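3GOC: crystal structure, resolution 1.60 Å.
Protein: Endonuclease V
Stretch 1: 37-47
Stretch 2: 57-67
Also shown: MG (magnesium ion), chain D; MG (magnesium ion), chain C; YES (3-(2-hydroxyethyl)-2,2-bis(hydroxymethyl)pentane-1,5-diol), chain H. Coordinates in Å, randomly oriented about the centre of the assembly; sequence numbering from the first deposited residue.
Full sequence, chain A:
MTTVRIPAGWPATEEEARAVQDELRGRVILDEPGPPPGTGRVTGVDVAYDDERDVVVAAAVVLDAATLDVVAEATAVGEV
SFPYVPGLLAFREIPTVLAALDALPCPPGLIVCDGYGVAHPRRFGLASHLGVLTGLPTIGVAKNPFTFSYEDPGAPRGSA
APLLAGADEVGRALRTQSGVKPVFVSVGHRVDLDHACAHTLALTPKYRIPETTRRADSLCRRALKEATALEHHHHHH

Stretch 1 (37-47) PGTGRVTGVDV
Stretch 2 (57-67) VAAAVVLDAAT

Strands 41-47 and 57-64 run antiparallel, their axes 154° apart and 4.6 Å at closest approach, with phi/psi mostly near -120/140; D46 is more extended at -159/162. After V57 (chi1 t), A58 faces V47 (CA-CA 4.3 Å, non-hydrogen-bonded); V47 CG1 (chi1 m) packs on A58 CB at 3.8 Å, an apolar contact. A59 pairs with D46 through both amides: A59 N to D46 O 3.0 Å, D46 N to A59 O 3.2 Å. This anchors the backbone of D46 while its side chain (chi1 t) leads away, OD1 and OD2 each binding a magnesium, as suits an endonuclease. A60 sits opposite V45 (m), A60 CB to V45 CG1 4.2 Å. V61 (t) clasps G44, V61 N to G44 O and G44 N to V61 O both 2.9 Å. V62 (t) brings CG2 to 3.3 Å from T43 OG1 (T43 chi1 m) and CG1 to 3.6 Å from R41 CG. L63 (m, t) forms the last hydrogen-bonded bridge pair, with V42 (p): L63 N donates to V42 O at 2.7 Å, and V42 N donates to L63 O at 3.1 Å. D64 (t) pairs with R41, non-hydrogen-bonded, CA-CA 4.9 Å; a water links D64 OD2 (2.8 Å) to R41 NE (2.7 Å). Past the strand, phi/psi turns to -59/-35 at A65, whose N donates to G40 O at 3.0 Å; A66 CB then meets G38 O at 3.3 Å.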

# COMPACT_ATOMS: atom_id res chain seq x y z
N PRO A 37 1.82 1.90 5.45
CA PRO A 37 1.49 0.49 5.24
C PRO A 37 2.77 -0.34 5.30
O PRO A 37 3.87 0.19 5.23
CB PRO A 37 0.87 0.50 3.85
CG PRO A 37 1.64 1.56 3.16
CD PRO A 37 1.68 2.67 4.20
N GLY A 38 2.61 -1.65 5.44
CA GLY A 38 3.76 -2.54 5.46
C GLY A 38 4.60 -2.60 6.73
O GLY A 38 5.67 -3.19 6.71
N THR A 39 4.13 -1.99 7.81
CA THR A 39 4.86 -2.01 9.07
C THR A 39 3.89 -2.05 10.25
O THR A 39 2.75 -1.60 10.13
CB THR A 39 5.78 -0.78 9.22
OG1 THR A 39 6.58 -0.93 10.40
CG2 THR A 39 4.95 0.49 9.32
N GLY A 40 4.35 -2.59 11.37
CA GLY A 40 3.49 -2.68 12.54
C GLY A 40 2.40 -3.71 12.35
O GLY A 40 2.59 -4.69 11.62
N ARG A 41 1.26 -3.49 13.00
CA ARG A 41 0.12 -4.40 12.92
C ARG A 41 -1.08 -3.75 12.24
O ARG A 41 -1.25 -2.53 12.29
CB ARG A 41 -0.30 -4.86 14.33
CG ARG A 41 0.45 -6.05 14.92
CD ARG A 41 1.90 -5.75 15.30
NE ARG A 41 2.57 -6.96 15.81
CZ ARG A 41 2.51 -7.38 17.07
NH1 ARG A 41 1.83 -6.70 17.98
NH2 ARG A 41 3.15 -8.49 17.43
N VAL A 42 -1.90 -4.56 11.60
CA VAL A 42 -3.11 -4.08 10.94
C VAL A 42 -4.16 -5.13 11.28
O VAL A 42 -3.91 -6.33 11.18
CB VAL A 42 -2.90 -3.91 9.41
CG1 VAL A 42 -2.53 -5.23 8.79
CG2 VAL A 42 -4.15 -3.32 8.77
N THR A 43 -5.33 -4.66 11.69
CA THR A 43 -6.38 -5.56 12.16
C THR A 43 -7.72 -5.45 11.45
O THR A 43 -8.22 -4.35 11.23
CB THR A 43 -6.61 -5.31 13.66
OG1 THR A 43 -5.39 -5.59 14.37
CG2 THR A 43 -7.73 -6.17 14.21
N GLY A 44 -8.29 -6.59 11.10
CA GLY A 44 -9.59 -6.57 10.47
C GLY A 44 -10.66 -6.88 11.51
O GLY A 44 -10.43 -7.65 12.44
N VAL A 45 -11.82 -6.24 11.37
CA VAL A 45 -12.93 -6.50 12.28
C VAL A 45 -14.15 -6.72 11.42
O VAL A 45 -14.33 -6.08 10.38
CB VAL A 45 -13.20 -5.31 13.24
CG1 VAL A 45 -12.14 -5.25 14.32
CG2 VAL A 45 -13.24 -4.01 12.46
N ASP A 46 -14.98 -7.66 11.84
CA ASP A 46 -16.21 -7.97 11.11
C ASP A 46 -17.16 -8.66 12.07
O ASP A 46 -16.75 -9.15 13.12
CB ASP A 46 -15.93 -8.88 9.92
CG ASP A 46 -17.11 -9.00 9.01
OD1 ASP A 46 -17.22 -10.05 8.34
OD2 ASP A 46 -17.93 -8.05 8.94
N VAL A 47 -18.44 -8.69 11.72
CA VAL A 47 -19.43 -9.34 12.57
C VAL A 47 -20.36 -10.22 11.76
O VAL A 47 -20.48 -10.09 10.54
CB VAL A 47 -20.27 -8.31 13.35
CG1 VAL A 47 -19.36 -7.42 14.19
CG2 VAL A 47 -21.08 -7.46 12.39
N VAL A 57 -21.91 -11.86 16.64
CA VAL A 57 -20.56 -12.32 16.95
C VAL A 57 -19.55 -11.48 16.20
O VAL A 57 -19.65 -11.30 14.99
CB VAL A 57 -20.38 -13.80 16.55
CG1 VAL A 57 -18.92 -14.21 16.70
CG2 VAL A 57 -21.25 -14.69 17.44
N ALA A 58 -18.58 -10.95 16.94
CA ALA A 58 -17.54 -10.12 16.34
C ALA A 58 -16.21 -10.83 16.35
O ALA A 58 -15.93 -11.64 17.24
CB ALA A 58 -17.43 -8.82 17.10
N ALA A 59 -15.39 -10.54 15.34
CA ALA A 59 -14.07 -11.12 15.25
C ALA A 59 -13.07 -10.02 14.95
O ALA A 59 -13.36 -9.06 14.25
CB ALA A 59 -14.01 -12.18 14.16
N ALA A 60 -11.88 -10.17 15.52
CA ALA A 60 -10.80 -9.23 15.28
C ALA A 60 -9.60 -10.10 14.93
O ALA A 60 -9.25 -11.01 15.68
CB ALA A 60 -10.51 -8.40 16.53
N VAL A 61 -9.00 -9.84 13.78
CA VAL A 61 -7.84 -10.60 13.35
C VAL A 61 -6.69 -9.65 13.09
O VAL A 61 -6.78 -8.77 12.23
CB VAL A 61 -8.14 -11.40 12.06
CG1 VAL A 61 -6.89 -12.19 11.65
CG2 VAL A 61 -9.30 -12.36 12.30
N VAL A 62 -5.62 -9.82 13.85
CA VAL A 62 -4.43 -8.97 13.75
C VAL A 62 -3.40 -9.58 12.81
O VAL A 62 -3.03 -10.75 12.95
CB VAL A 62 -3.77 -8.79 15.13
CG1 VAL A 62 -2.65 -7.78 15.02
CG2 VAL A 62 -4.80 -8.34 16.15
N LEU A 63 -2.95 -8.79 11.84
CA LEU A 63 -1.94 -9.25 10.89
C LEU A 63 -0.64 -8.48 11.04
O LEU A 63 -0.63 -7.34 11.51
CB LEU A 63 -2.42 -9.05 9.45
CG LEU A 63 -3.80 -9.56 9.03
CD1 LEU A 63 -4.03 -9.20 7.57
CD2 LEU A 63 -3.87 -11.06 9.23
N ASP A 64 0.45 -9.12 10.65
CA ASP A 64 1.74 -8.44 10.63
C ASP A 64 1.61 -7.72 9.29
O ASP A 64 1.45 -8.36 8.25
CB ASP A 64 2.88 -9.46 10.58
CG ASP A 64 4.23 -8.80 10.38
OD1 ASP A 64 4.78 -8.89 9.26
OD2 ASP A 64 4.74 -8.18 11.34
N ALA A 65 1.64 -6.39 9.31
CA ALA A 65 1.47 -5.61 8.09
C ALA A 65 2.48 -5.89 6.99
O ALA A 65 2.15 -5.87 5.81
CB ALA A 65 1.46 -4.13 8.43
N ALA A 66 3.72 -6.17 7.38
CA ALA A 66 4.76 -6.42 6.40
C ALA A 66 4.58 -7.73 5.62
O ALA A 66 4.80 -7.76 4.41
CB ALA A 66 6.12 -6.41 7.08
N THR A 67 4.19 -8.79 6.31
CA THR A 67 4.02 -10.10 5.69
C THR A 67 2.58 -10.52 5.44
O THR A 67 2.31 -11.38 4.61
CB THR A 67 4.64 -11.19 6.58
OG1 THR A 67 3.94 -11.22 7.84
CG2 THR A 67 6.11 -10.90 6.84
MG MG D . -19.61 -8.33 7.13
MG MG C . -18.82 -10.60 6.92
O1 YES H . 5.97 -6.19 0.35
C1 YES H . 4.85 -6.35 -0.46
C2 YES H . 4.73 -7.43 -1.42
C3 YES H . 5.86 -7.20 -2.46
O3 YES H . 5.77 -5.94 -3.24
C4 YES H . 3.29 -7.46 -1.98
O4 YES H . 3.10 -8.59 -3.02
C5 YES H . 4.94 -8.77 -0.56
C6 YES H . 3.81 -9.11 0.52
C7 YES H . 4.33 -9.79 1.74
O7 YES H . 5.53 -9.19 2.23
C8 YES H . 5.17 -10.09 -1.38
C9 YES H . 6.51 -10.59 -1.06
O9 YES H . 7.65 -9.77 -1.06
O HOH W 1 0.72 -3.81 4.86
O HOH W 2 4.78 -5.51 10.09
O HOH W 3 3.72 -8.51 13.91
O HOH W 4 -20.03 -11.81 8.46
O HOH W 5 -20.46 -11.09 5.36
O HOH W 6 -17.45 -9.62 5.28
O HOH W 7 -19.57 -5.82 7.64
O HOH W 8 -20.69 -6.95 5.36